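Local structure of ferritin light chain (Trichoplusia ni, 1Z6O) at residues 35-40 with 152-157; 39-44 with 88-93; 95-100 with 157-162; 141-146 with 161-166. The protein probably stores iron in soluble, non-toxic form, the light chain aiding nucleation of the mineral core in a shell of twelve light and twelve heavy chains. One frame throughout, in Å; residues are numbered along the deposited sequence.

All four contacts tie together one end of the ferritin helix bundle. Contact 2 lies nearest the centre of the chain and is purely apolar, with helix 37-61 against helix 70-96 and every touching residue buried. Contact 1 starts from the same helix, but meets a loop, and one of its three touching residues, Gly35, is exposed. Helix 157-190 serves both contact 3 and contact 4, and there the chemistry turns polar: a salt bridge and a water link in contact 3, a histidine-carboxylate bond beside bound calcium in contact 4. Contacts 1 and 3 are joined by the salt bridge from Asp156 to Arg97, contacts 2 and 3 through His93 and Glu158.

Contact 1 of 4, residues 35-40 with 152-157; sequences GNVATE and QHLHDP
Leu154 pushes a single methyl, CD2, into the corner where the chain turns from Gly35 into helix 37-61. That methyl does all the close touching: it lies 3.8 Å from Val37 CG1 and 3.9 Å from Gly35 CA, with Val37 CB just behind CG1 at 4.1 Å from Leu154 CD2. It closes in on the side of Gly35 from which a beta carbon would project; because Gly35 has no side chain that approach is clear, whereas a beta carbon would run into CD2. With its CG swung anti to the backbone N (chi1 167°), Leu154 reaches out of the loop towards the helix start, and the two apolar side chains meet at a slant. On the tight side the core closes round Val37: Ile143 and Ala147 of helix 122-148 pack on it, and its other methyl, CG2, rests against Ile159 of helix 157-190. In the four-helix bundle of ferritin this is the place where the link between helices 122-148 and 157-190 passes the start of the first long helix. Asp156 ends that link as the N-cap of helix 157-190, its OD1 accepting from Ile159 N, while OD2 forms a salt bridge with Arg97. The packing thins out towards Gly35, which is exposed to solvent. Next to it Asn36 takes the N-cap position of helix 37-61 without a capping bond from its side chain, although its backbone N is held by Glu146 OE2. Beyond Leu154 the loop faces another copy of the light chain, where Arg149 of that subunit bonds to Leu154 O.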
loop_
_atom_site.group_PDB
_atom_site.type_symbol
_atom_site.label_atom_id
_atom_site.label_comp_id
_atom_site.label_asym_id
_atom_site.label_seq_id
_atom_site.Cartn_x
_atom_site.Cartn_y
_atom_site.Cartn_z
ATOM N N GLY A 35 37.045 11.308 52.245
ATOM C CA GLY A 35 35.870 12.156 52.162
ATOM C C GLY A 35 34.538 11.519 52.507
ATOM O O GLY A 35 34.460 10.374 52.949
ATOM N N ASN A 36 33.474 12.275 52.272
ATOM C CA ASN A 36 32.131 11.830 52.591
ATOM C C ASN A 36 31.256 11.600 51.370
ATOM O O ASN A 36 30.049 11.436 51.517
ATOM C CB ASN A 36 31.444 12.881 53.459
ATOM C CG ASN A 36 32.195 13.154 54.742
ATOM O OD1 ASN A 36 32.551 12.230 55.469
ATOM N ND2 ASN A 36 32.432 14.429 55.031
ATOM N N VAL A 37 31.839 11.584 50.178
ATOM C CA VAL A 37 31.003 11.433 48.999
ATOM C C VAL A 37 30.186 10.148 48.985
ATOM O O VAL A 37 28.997 10.185 48.689
ATOM C CB VAL A 37 31.821 11.543 47.682
ATOM C CG1 VAL A 37 32.764 10.376 47.535
ATOM C CG2 VAL A 37 30.869 11.570 46.491
ATOM N N ALA A 38 30.801 9.018 49.328
ATOM C CA ALA A 38 30.076 7.751 49.293
ATOM C C ALA A 38 28.914 7.710 50.277
ATOM O O ALA A 38 27.810 7.278 49.927
ATOM C CB ALA A 38 31.040 6.582 49.547
ATOM N N THR A 39 29.134 8.162 51.506
ATOM C CA THR A 39 28.044 8.139 52.472
ATOM C C THR A 39 26.996 9.196 52.131
ATOM O O THR A 39 25.802 8.977 52.351
ATOM C CB THR A 39 28.557 8.353 53.928
ATOM O OG1 THR A 39 29.338 9.546 53.984
ATOM C CG2 THR A 39 29.428 7.172 54.366
ATOM N N GLU A 40 27.422 10.339 51.597
ATOM C CA GLU A 40 26.445 11.375 51.229
ATOM C C GLU A 40 25.526 10.882 50.100
ATOM O O GLU A 40 24.341 11.205 50.078
ATOM C CB GLU A 40 27.147 12.661 50.777
ATOM C CG GLU A 40 27.786 13.429 51.926
ATOM C CD GLU A 40 26.762 13.919 52.943
ATOM O OE1 GLU A 40 27.104 13.957 54.145
ATOM O OE2 GLU A 40 25.623 14.276 52.547
ATOM N N GLN A 152 41.300 17.437 49.694
ATOM C CA GLN A 152 42.523 17.375 48.910
ATOM C C GLN A 152 42.785 16.004 48.299
ATOM O O GLN A 152 43.300 15.905 47.191
ATOM C CB GLN A 152 43.711 17.765 49.796
ATOM C CG GLN A 152 45.070 17.724 49.112
ATOM C CD GLN A 152 45.154 18.640 47.905
ATOM O OE1 GLN A 152 44.558 19.718 47.883
ATOM N NE2 GLN A 152 45.912 18.219 46.896
ATOM N N HIS A 153 42.426 14.943 49.010
ATOM C CA HIS A 153 42.704 13.602 48.507
ATOM C C HIS A 153 41.563 12.920 47.774
ATOM O O HIS A 153 41.666 11.757 47.394
ATOM C CB HIS A 153 43.178 12.725 49.662
ATOM C CG HIS A 153 44.331 13.318 50.407
ATOM N ND1 HIS A 153 45.542 13.590 49.805
ATOM C CD2 HIS A 153 44.437 13.764 51.682
ATOM C CE1 HIS A 153 46.341 14.181 50.675
ATOM N NE2 HIS A 153 45.695 14.298 51.820
ATOM N N LEU A 154 40.472 13.638 47.573
ATOM C CA LEU A 154 39.346 13.047 46.868
ATOM C C LEU A 154 38.984 13.876 45.642
ATOM O O LEU A 154 38.744 15.078 45.747
ATOM C CB LEU A 154 38.132 12.951 47.805
ATOM C CG LEU A 154 36.754 12.643 47.189
ATOM C CD1 LEU A 154 36.777 11.307 46.487
ATOM C CD2 LEU A 154 35.703 12.641 48.292
ATOM N N HIS A 155 38.989 13.238 44.478
ATOM C CA HIS A 155 38.564 13.907 43.255
ATOM C C HIS A 155 37.781 12.846 42.493
ATOM O O HIS A 155 38.367 11.905 41.952
ATOM C CB HIS A 155 39.740 14.392 42.404
ATOM C CG HIS A 155 39.310 15.237 41.243
ATOM N ND1 HIS A 155 38.699 16.463 41.407
ATOM C CD2 HIS A 155 39.343 15.008 39.907
ATOM C CE1 HIS A 155 38.373 16.953 40.222
ATOM N NE2 HIS A 155 38.751 16.090 39.294
ATOM N N ASP A 156 36.456 12.975 42.475
ATOM C CA ASP A 156 35.640 11.985 41.775
ATOM C C ASP A 156 34.704 12.652 40.774
ATOM O O ASP A 156 33.557 12.984 41.081
ATOM C CB ASP A 156 34.838 11.144 42.767
ATOM C CG ASP A 156 34.398 9.829 42.157
ATOM O OD1 ASP A 156 33.717 9.870 41.107
ATOM O OD2 ASP A 156 34.751 8.759 42.698
ATOM N N PRO A 157 35.201 12.868 39.555
ATOM C CA PRO A 157 34.380 13.507 38.526
ATOM C C PRO A 157 33.276 12.608 37.983
ATOM O O PRO A 157 32.392 13.086 37.275
ATOM C CB PRO A 157 35.406 13.921 37.464
ATOM C CG PRO A 157 36.482 12.882 37.598
ATOM C CD PRO A 157 36.590 12.654 39.098
#

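Contact 2 of 4, residues 39-44 with 88-93; sequences TELQAY and IDIIKH
Ile90 and His93 of helix 70-96 face Leu41 and Tyr44 of helix 37-61, an antiparallel pair within the ferritin four-helix bundle; the short axes pass 9.2 Å apart at 157°. At the start of 88-93, Ile88 turns to the outside and packs on Leu40 of a heavy chain, whereas Asp89 reaches inward to the hydroxyl of Tyr162. Ile90 then carries most of the contact with its two ends. Its CG2, anti to the backbone N, settles on the turn of the opposite helix, 3.4 Å from Leu41 O and 3.8 Å from Leu41 CG. The other end, CD1, stretches to the Tyr44 ring and stops 3.9 Å from Tyr44 CD2, the two side chains crossing at about a right angle. Cut back to an alanine, this residue would lack both branches, which would probably open a gap between the helices, facing Leu41 and the Tyr44 ring, and hold that ring less firmly. Ile91 again looks outward, to Ala44 of the heavy chain. One turn on from Ile90 comes His93, its ring stacked on Tyr162 of helix 157-190, and the last touch of the segment is His93 CD2 lying 4.1 Å from the Leu41 CD2 methyl.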
loop_
_atom_site.group_PDB
_atom_site.type_symbol
_atom_site.label_atom_id
_atom_site.label_comp_id
_atom_site.label_asym_id
_atom_site.label_seq_id
_atom_site.Cartn_x
_atom_site.Cartn_y
_atom_site.Cartn_z
ATOM N N THR A 39 29.134 8.162 51.506
ATOM C CA THR A 39 28.044 8.139 52.472
ATOM C C THR A 39 26.996 9.196 52.131
ATOM O O THR A 39 25.802 8.977 52.351
ATOM C CB THR A 39 28.557 8.353 53.928
ATOM O OG1 THR A 39 29.338 9.546 53.984
ATOM C CG2 THR A 39 29.428 7.172 54.366
ATOM N N GLU A 40 27.422 10.339 51.597
ATOM C CA GLU A 40 26.445 11.375 51.229
ATOM C C GLU A 40 25.526 10.882 50.100
ATOM O O GLU A 40 24.341 11.205 50.078
ATOM C CB GLU A 40 27.147 12.661 50.777
ATOM C CG GLU A 40 27.786 13.429 51.926
ATOM C CD GLU A 40 26.762 13.919 52.943
ATOM O OE1 GLU A 40 27.104 13.957 54.145
ATOM O OE2 GLU A 40 25.623 14.276 52.547
ATOM N N LEU A 41 26.071 10.109 49.164
ATOM C CA LEU A 41 25.239 9.601 48.073
ATOM C C LEU A 41 24.184 8.652 48.647
ATOM O O LEU A 41 23.026 8.663 48.224
ATOM C CB LEU A 41 26.102 8.887 47.031
ATOM C CG LEU A 41 25.366 8.594 45.714
ATOM C CD1 LEU A 41 24.954 9.924 45.050
ATOM C CD2 LEU A 41 26.269 7.775 44.780
ATOM N N GLN A 42 24.571 7.828 49.619
ATOM C CA GLN A 42 23.605 6.926 50.247
ATOM C C GLN A 42 22.522 7.737 50.959
ATOM O O GLN A 42 21.336 7.410 50.874
ATOM C CB GLN A 42 24.296 6.015 51.266
ATOM C CG GLN A 42 25.236 4.990 50.639
ATOM C CD GLN A 42 25.970 4.187 51.696
ATOM O OE1 GLN A 42 25.364 3.712 52.644
ATOM N NE2 GLN A 42 27.272 4.026 51.529
ATOM N N ALA A 43 22.922 8.784 51.678
ATOM C CA ALA A 43 21.942 9.617 52.381
ATOM C C ALA A 43 21.043 10.369 51.384
ATOM O O ALA A 43 19.923 10.749 51.715
ATOM C CB ALA A 43 22.660 10.630 53.314
ATOM N N TYR A 44 21.539 10.592 50.170
ATOM C CA TYR A 44 20.755 11.294 49.145
ATOM C C TYR A 44 19.635 10.369 48.642
ATOM O O TYR A 44 18.534 10.828 48.334
ATOM C CB TYR A 44 21.673 11.721 47.984
ATOM C CG TYR A 44 21.107 12.829 47.100
ATOM C CD1 TYR A 44 20.380 13.894 47.652
ATOM C CD2 TYR A 44 21.375 12.856 45.734
ATOM C CE1 TYR A 44 19.945 14.969 46.853
ATOM C CE2 TYR A 44 20.944 13.920 44.925
ATOM C CZ TYR A 44 20.235 14.971 45.493
ATOM O OH TYR A 44 19.825 16.026 44.693
ATOM N N ILE A 88 15.716 4.619 43.445
ATOM C CA ILE A 88 16.243 3.374 42.903
ATOM C C ILE A 88 17.492 3.625 42.058
ATOM O O ILE A 88 18.464 2.868 42.126
ATOM C CB ILE A 88 15.155 2.644 42.087
ATOM C CG1 ILE A 88 14.063 2.147 43.052
ATOM C CG2 ILE A 88 15.760 1.450 41.323
ATOM C CD1 ILE A 88 12.805 1.634 42.347
ATOM N N ASP A 89 17.474 4.696 41.276
ATOM C CA ASP A 89 18.626 5.033 40.447
ATOM C C ASP A 89 19.873 5.307 41.304
ATOM O O ASP A 89 20.972 4.866 40.967
ATOM C CB ASP A 89 18.328 6.268 39.588
ATOM C CG ASP A 89 19.406 6.507 38.532
ATOM O OD1 ASP A 89 20.192 7.470 38.659
ATOM O OD2 ASP A 89 19.477 5.706 37.577
ATOM N N ILE A 90 19.712 6.036 42.405
ATOM C CA ILE A 90 20.868 6.328 43.264
ATOM C C ILE A 90 21.386 5.051 43.924
ATOM O O ILE A 90 22.595 4.844 44.025
ATOM C CB ILE A 90 20.508 7.368 44.350
ATOM C CG1 ILE A 90 20.190 8.714 43.685
ATOM C CG2 ILE A 90 21.696 7.549 45.333
ATOM C CD1 ILE A 90 19.414 9.683 44.610
ATOM N N ILE A 91 20.476 4.195 44.381
ATOM C CA ILE A 91 20.888 2.928 44.989
ATOM C C ILE A 91 21.717 2.139 43.974
ATOM O O ILE A 91 22.749 1.560 44.315
ATOM C CB ILE A 91 19.655 2.086 45.421
ATOM C CG1 ILE A 91 19.002 2.726 46.657
ATOM C CG2 ILE A 91 20.077 0.626 45.713
ATOM C CD1 ILE A 91 17.619 2.133 46.997
ATOM N N LYS A 92 21.270 2.111 42.724
ATOM C CA LYS A 92 22.016 1.398 41.693
ATOM C C LYS A 92 23.371 2.056 41.431
ATOM O O LYS A 92 24.349 1.362 41.148
ATOM C CB LYS A 92 21.212 1.322 40.389
ATOM C CG LYS A 92 20.004 0.360 40.486
ATOM C CD LYS A 92 19.187 0.369 39.200
ATOM C CE LYS A 92 18.077 -0.688 39.259
ATOM N NZ LYS A 92 17.193 -0.623 38.047
ATOM N N HIS A 93 23.449 3.382 41.532
ATOM C CA HIS A 93 24.733 4.044 41.302
ATOM C C HIS A 93 25.719 3.733 42.434
ATOM O O HIS A 93 26.913 3.523 42.201
ATOM C CB HIS A 93 24.566 5.567 41.191
ATOM C CG HIS A 93 25.701 6.224 40.470
ATOM N ND1 HIS A 93 25.728 6.357 39.099
ATOM C CD2 HIS A 93 26.891 6.694 40.918
ATOM C CE1 HIS A 93 26.886 6.879 38.731
ATOM N NE2 HIS A 93 27.612 7.091 39.816
#

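Contact 3 of 4, residues 95-100 with 157-162; sequences TKRGDK and PEIAQY. With CA (calcium ion), chain Z.
Glu158 OE2 is gripped by two groups, Arg97 NH1 at 2.9 Å and the ring nitrogen NE2 of His93. The arginine bond is part of a salt bridge but is not straight, with 145° at the hydrogen. It meets the anti side of OE2 and the two planar groups stand almost perpendicular, 87° apart, so a single nitrogen makes the link. Arg97 bends at chi2 and chi3, which curls its chain round the carboxylate and brings CD to 3.5 Å from Glu158 OE2. NH1 also rests on Ile159, 3.8 Å from its CG1, while NH2 turns to Asp156 and the guanidinium makes a cation-pi contact with Tyr28. The backbone here is the end of helix 70-96: a Schellman motif with Gly98 as its positive-phi C' residue closes the helix, and Arg97 sends its side chain across to the first turn of helix 157-190. The second carboxylate oxygen is served through water. One water donates to Glu158 OE1 at 2.6 Å and accepts from Lys96 NZ at 3.0 Å; Lys96 NZ also forms a salt bridge with Glu173 of a neighbouring light chain. Gln161, farther along the helix, takes no part in this bridge; its OE1 binds calcium at 2.5 Å.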
loop_
_atom_site.group_PDB
_atom_site.type_symbol
_atom_site.label_atom_id
_atom_site.label_comp_id
_atom_site.label_asym_id
_atom_site.label_seq_id
_atom_site.Cartn_x
_atom_site.Cartn_y
_atom_site.Cartn_z
ATOM N N THR A 95 25.867 1.038 44.197
ATOM C CA THR A 95 26.411 -0.307 43.992
ATOM C C THR A 95 27.267 -0.398 42.736
ATOM O O THR A 95 28.205 -1.195 42.680
ATOM C CB THR A 95 25.302 -1.378 43.939
ATOM O OG1 THR A 95 24.382 -1.077 42.884
ATOM C CG2 THR A 95 24.557 -1.424 45.274
ATOM N N LYS A 96 26.955 0.408 41.727
ATOM C CA LYS A 96 27.771 0.405 40.511
ATOM C C LYS A 96 29.212 0.804 40.863
ATOM O O LYS A 96 30.170 0.270 40.298
ATOM C CB LYS A 96 27.216 1.403 39.480
ATOM C CG LYS A 96 28.119 1.536 38.247
ATOM C CD LYS A 96 27.416 2.202 37.057
ATOM C CE LYS A 96 27.089 3.647 37.329
ATOM N NZ LYS A 96 26.414 4.270 36.146
ATOM N N ARG A 97 29.360 1.742 41.800
ATOM C CA ARG A 97 30.683 2.211 42.212
ATOM C C ARG A 97 31.342 1.333 43.284
ATOM O O ARG A 97 32.341 1.723 43.889
ATOM C CB ARG A 97 30.611 3.681 42.677
ATOM C CG ARG A 97 30.247 4.681 41.545
ATOM C CD ARG A 97 31.275 4.648 40.390
ATOM N NE ARG A 97 32.643 4.859 40.865
ATOM C CZ ARG A 97 33.180 6.045 41.142
ATOM N NH1 ARG A 97 32.478 7.165 40.984
ATOM N NH2 ARG A 97 34.423 6.112 41.605
ATOM N N GLY A 98 30.771 0.154 43.532
ATOM C CA GLY A 98 31.386 -0.779 44.468
ATOM C C GLY A 98 31.081 -0.628 45.940
ATOM O O GLY A 98 31.731 -1.240 46.775
ATOM N N ASP A 99 30.075 0.166 46.266
ATOM C CA ASP A 99 29.717 0.395 47.660
ATOM C C ASP A 99 28.429 -0.385 47.934
ATOM O O ASP A 99 27.955 -1.148 47.086
ATOM C CB ASP A 99 29.516 1.906 47.848
ATOM C CG ASP A 99 29.509 2.349 49.306
ATOM O OD1 ASP A 99 29.758 1.527 50.212
ATOM O OD2 ASP A 99 29.250 3.553 49.532
ATOM N N LYS A 100 27.881 -0.238 49.129
ATOM C CA LYS A 100 26.628 -0.904 49.435
ATOM C C LYS A 100 25.730 0.113 50.104
ATOM O O LYS A 100 26.190 0.972 50.855
ATOM C CB LYS A 100 26.837 -2.121 50.330
ATOM C CG LYS A 100 27.239 -1.851 51.740
ATOM C CD LYS A 100 27.278 -3.177 52.490
ATOM C CE LYS A 100 27.854 -3.023 53.885
ATOM N NZ LYS A 100 28.062 -4.349 54.533
ATOM N N PRO A 157 35.201 12.868 39.555
ATOM C CA PRO A 157 34.380 13.507 38.526
ATOM C C PRO A 157 33.276 12.608 37.983
ATOM O O PRO A 157 32.392 13.086 37.275
ATOM C CB PRO A 157 35.406 13.921 37.464
ATOM C CG PRO A 157 36.482 12.882 37.598
ATOM C CD PRO A 157 36.590 12.654 39.098
ATOM N N GLU A 158 33.317 11.316 38.307
ATOM C CA GLU A 158 32.257 10.416 37.846
ATOM C C GLU A 158 30.999 10.776 38.640
ATOM O O GLU A 158 29.912 10.912 38.071
ATOM C CB GLU A 158 32.636 8.947 38.075
ATOM C CG GLU A 158 31.725 7.949 37.329
ATOM C CD GLU A 158 30.350 7.740 37.980
ATOM O OE1 GLU A 158 29.369 7.537 37.223
ATOM O OE2 GLU A 158 30.240 7.754 39.232
ATOM N N ILE A 159 31.144 10.941 39.950
ATOM C CA ILE A 159 30.003 11.342 40.782
ATOM C C ILE A 159 29.558 12.754 40.373
ATOM O O ILE A 159 28.363 13.041 40.288
ATOM C CB ILE A 159 30.369 11.369 42.291
ATOM C CG1 ILE A 159 30.649 9.946 42.792
ATOM C CG2 ILE A 159 29.228 12.021 43.094
ATOM C CD1 ILE A 159 29.475 8.960 42.591
ATOM N N ALA A 160 30.516 13.642 40.118
ATOM C CA ALA A 160 30.165 15.005 39.714
ATOM C C ALA A 160 29.334 15.030 38.422
ATOM O O ALA A 160 28.303 15.703 38.353
ATOM C CB ALA A 160 31.436 15.852 39.540
ATOM N N GLN A 161 29.777 14.296 37.401
ATOM C CA GLN A 161 29.058 14.270 36.121
ATOM C C GLN A 161 27.695 13.591 36.285
ATOM O O GLN A 161 26.715 14.001 35.659
ATOM C CB GLN A 161 29.896 13.546 35.050
ATOM C CG GLN A 161 29.124 13.207 33.761
ATOM C CD GLN A 161 28.913 14.386 32.792
ATOM O OE1 GLN A 161 29.014 15.572 33.150
ATOM N NE2 GLN A 161 28.599 14.047 31.547
ATOM N N TYR A 162 27.632 12.549 37.113
ATOM C CA TYR A 162 26.357 11.864 37.370
ATOM C C TYR A 162 25.358 12.868 37.974
ATOM O O TYR A 162 24.206 12.959 37.537
ATOM C CB TYR A 162 26.580 10.696 38.343
ATOM C CG TYR A 162 25.307 10.069 38.885
ATOM C CD1 TYR A 162 24.361 9.498 38.031
ATOM C CD2 TYR A 162 25.073 10.013 40.256
ATOM C CE1 TYR A 162 23.200 8.879 38.543
ATOM C CE2 TYR A 162 23.928 9.397 40.774
ATOM C CZ TYR A 162 23.003 8.838 39.915
ATOM O OH TYR A 162 21.881 8.244 40.444
HETATM CA CA CA Z . 29.593 18.024 32.921
HETATM O O HOH W 1 28.464 6.255 35.185
#

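Contact 4 of 4, residues 141-146 with 161-166; sequences FYIHRE and QYLEEE. With CA (calcium ion), chain Z; FE (Fe (III) ion), chain Y.
The imidazole of His144 and the carboxylate of Glu164 meet edge on, their planes only 28° apart. NE2 of His144 donates to Glu164 OE2 at 2.7 Å, almost straight at 173°, and the acceptor sits close to the ring plane; on the carboxylate the bond arrives on the anti side. At another edge of the ring, ND1 is hydrogen-bonded to His155 of a neighbouring light chain, so both nitrogens have partners. Around the ring pack Ala160 and Ile168 of its own chain and Pro157 of that neighbour. Glu164 stays extended beyond CG, which places its carboxylate between the imidazole and the metal: while OE2 faces the ring, OE1 binds calcium at 2.2 Å. Together with Gln161, and with the same two residues from two other light chains, it completes six oxygens round the ion. This fits the threefold channel of the ferritin shell, lined here by helix 157-190. Without the imidazole, as with an alanine at His144, Glu164 OE2 would lose its donor and the carboxylate would probably turn more freely beside the calcium. Further along, Glu165 OE2 binds the iron(III) ion at 2.2 Å, joined by Glu165 of two neighbouring subunits, within a wider pi-type turn at 164-166. Beside the polar pair, segments 141-146 and 161-166 run antiparallel with their axes 9.9 Å apart. Leu163 leans its CD1 methyl onto helix 122-148, 3.7 Å from Ile143 CG2 and 3.6 Å from the backbone N of His144.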
loop_
_atom_site.group_PDB
_atom_site.type_symbol
_atom_site.label_atom_id
_atom_site.label_comp_id
_atom_site.label_asym_id
_atom_site.label_seq_id
_atom_site.Cartn_x
_atom_site.Cartn_y
_atom_site.Cartn_z
ATOM N N PHE A 141 24.358 20.062 45.203
ATOM C CA PHE A 141 25.496 20.992 45.120
ATOM C C PHE A 141 26.550 20.599 46.163
ATOM O O PHE A 141 27.750 20.643 45.909
ATOM C CB PHE A 141 25.049 22.432 45.417
ATOM C CG PHE A 141 24.443 23.163 44.233
ATOM C CD1 PHE A 141 24.000 22.471 43.102
ATOM C CD2 PHE A 141 24.313 24.554 44.267
ATOM C CE1 PHE A 141 23.428 23.163 42.009
ATOM C CE2 PHE A 141 23.746 25.254 43.188
ATOM C CZ PHE A 141 23.301 24.551 42.055
ATOM N N TYR A 142 26.081 20.236 47.346
ATOM C CA TYR A 142 26.965 19.845 48.445
ATOM C C TYR A 142 27.768 18.577 48.109
ATOM O O TYR A 142 28.981 18.524 48.300
ATOM C CB TYR A 142 26.118 19.614 49.697
ATOM C CG TYR A 142 26.914 19.185 50.901
ATOM C CD1 TYR A 142 27.691 20.100 51.604
ATOM C CD2 TYR A 142 26.894 17.861 51.333
ATOM C CE1 TYR A 142 28.434 19.708 52.716
ATOM C CE2 TYR A 142 27.633 17.454 52.443
ATOM C CZ TYR A 142 28.400 18.385 53.129
ATOM O OH TYR A 142 29.128 17.998 54.230
ATOM N N ILE A 143 27.095 17.549 47.609
ATOM C CA ILE A 143 27.791 16.308 47.259
ATOM C C ILE A 143 28.783 16.559 46.122
ATOM O O ILE A 143 29.898 16.018 46.110
ATOM C CB ILE A 143 26.779 15.219 46.846
ATOM C CG1 ILE A 143 25.826 14.949 48.015
ATOM C CG2 ILE A 143 27.505 13.919 46.462
ATOM C CD1 ILE A 143 24.663 14.016 47.639
ATOM N N HIS A 144 28.376 17.392 45.170
ATOM C CA HIS A 144 29.224 17.733 44.031
ATOM C C HIS A 144 30.509 18.415 44.538
ATOM O O HIS A 144 31.617 18.100 44.098
ATOM C CB HIS A 144 28.441 18.666 43.096
ATOM C CG HIS A 144 29.140 18.979 41.809
ATOM N ND1 HIS A 144 30.193 19.867 41.727
ATOM C CD2 HIS A 144 28.910 18.546 40.542
ATOM C CE1 HIS A 144 30.580 19.971 40.465
ATOM N NE2 HIS A 144 29.816 19.181 39.727
ATOM N N ARG A 145 30.356 19.349 45.471
ATOM C CA ARG A 145 31.508 20.057 46.035
ATOM C C ARG A 145 32.404 19.091 46.839
ATOM O O ARG A 145 33.638 19.182 46.819
ATOM C CB ARG A 145 31.018 21.196 46.946
ATOM C CG ARG A 145 32.145 22.099 47.399
ATOM C CD ARG A 145 31.681 23.291 48.237
ATOM N NE ARG A 145 32.863 24.071 48.582
ATOM C CZ ARG A 145 32.902 25.389 48.685
ATOM N NH1 ARG A 145 31.808 26.118 48.476
ATOM N NH2 ARG A 145 34.056 25.980 48.969
ATOM N N GLU A 146 31.775 18.166 47.549
ATOM C CA GLU A 146 32.521 17.180 48.324
ATOM C C GLU A 146 33.329 16.279 47.377
ATOM O O GLU A 146 34.433 15.850 47.700
ATOM C CB GLU A 146 31.533 16.345 49.147
ATOM C CG GLU A 146 32.154 15.330 50.078
ATOM C CD GLU A 146 33.005 15.966 51.173
ATOM O OE1 GLU A 146 32.686 17.104 51.612
ATOM O OE2 GLU A 146 33.984 15.307 51.592
ATOM N N GLN A 161 29.777 14.296 37.401
ATOM C CA GLN A 161 29.058 14.270 36.121
ATOM C C GLN A 161 27.695 13.591 36.285
ATOM O O GLN A 161 26.715 14.001 35.659
ATOM C CB GLN A 161 29.896 13.546 35.050
ATOM C CG GLN A 161 29.124 13.207 33.761
ATOM C CD GLN A 161 28.913 14.386 32.792
ATOM O OE1 GLN A 161 29.014 15.572 33.150
ATOM N NE2 GLN A 161 28.599 14.047 31.547
ATOM N N TYR A 162 27.632 12.549 37.113
ATOM C CA TYR A 162 26.357 11.864 37.370
ATOM C C TYR A 162 25.358 12.868 37.974
ATOM O O TYR A 162 24.206 12.959 37.537
ATOM C CB TYR A 162 26.580 10.696 38.343
ATOM C CG TYR A 162 25.307 10.069 38.885
ATOM C CD1 TYR A 162 24.361 9.498 38.031
ATOM C CD2 TYR A 162 25.073 10.013 40.256
ATOM C CE1 TYR A 162 23.200 8.879 38.543
ATOM C CE2 TYR A 162 23.928 9.397 40.774
ATOM C CZ TYR A 162 23.003 8.838 39.915
ATOM O OH TYR A 162 21.881 8.244 40.444
ATOM N N LEU A 163 25.794 13.634 38.972
ATOM C CA LEU A 163 24.911 14.629 39.584
ATOM C C LEU A 163 24.528 15.715 38.579
ATOM O O LEU A 163 23.370 16.126 38.513
ATOM C CB LEU A 163 25.583 15.278 40.805
ATOM C CG LEU A 163 25.798 14.341 42.003
ATOM C CD1 LEU A 163 26.695 15.026 43.038
ATOM C CD2 LEU A 163 24.429 13.970 42.615
ATOM N N GLU A 164 25.498 16.179 37.796
ATOM C CA GLU A 164 25.240 17.221 36.806
ATOM C C GLU A 164 24.182 16.796 35.802
ATOM O O GLU A 164 23.243 17.539 35.524
ATOM C CB GLU A 164 26.534 17.578 36.048
ATOM C CG GLU A 164 27.529 18.370 36.914
ATOM C CD GLU A 164 28.919 18.504 36.296
ATOM O OE1 GLU A 164 29.117 18.131 35.120
ATOM O OE2 GLU A 164 29.826 18.989 37.001
ATOM N N GLU A 165 24.334 15.588 35.274
ATOM C CA GLU A 165 23.428 15.067 34.258
ATOM C C GLU A 165 22.056 14.601 34.743
ATOM O O GLU A 165 21.035 14.891 34.123
ATOM C CB GLU A 165 24.092 13.883 33.548
ATOM C CG GLU A 165 25.325 14.229 32.734
ATOM C CD GLU A 165 24.964 14.829 31.391
ATOM O OE1 GLU A 165 23.861 14.518 30.899
ATOM O OE2 GLU A 165 25.778 15.589 30.821
ATOM N N GLU A 166 22.032 13.877 35.849
ATOM C CA GLU A 166 20.784 13.303 36.332
ATOM C C GLU A 166 19.993 14.097 37.347
ATOM O O GLU A 166 18.823 13.803 37.570
ATOM C CB GLU A 166 21.067 11.914 36.911
ATOM C CG GLU A 166 21.719 10.970 35.921
ATOM C CD GLU A 166 20.876 10.784 34.672
ATOM O OE1 GLU A 166 19.672 10.464 34.808
ATOM O OE2 GLU A 166 21.412 10.958 33.558
HETATM CA CA CA Z . 29.593 18.024 32.921
HETATM FE FE FE Y . 25.722 15.700 28.637
#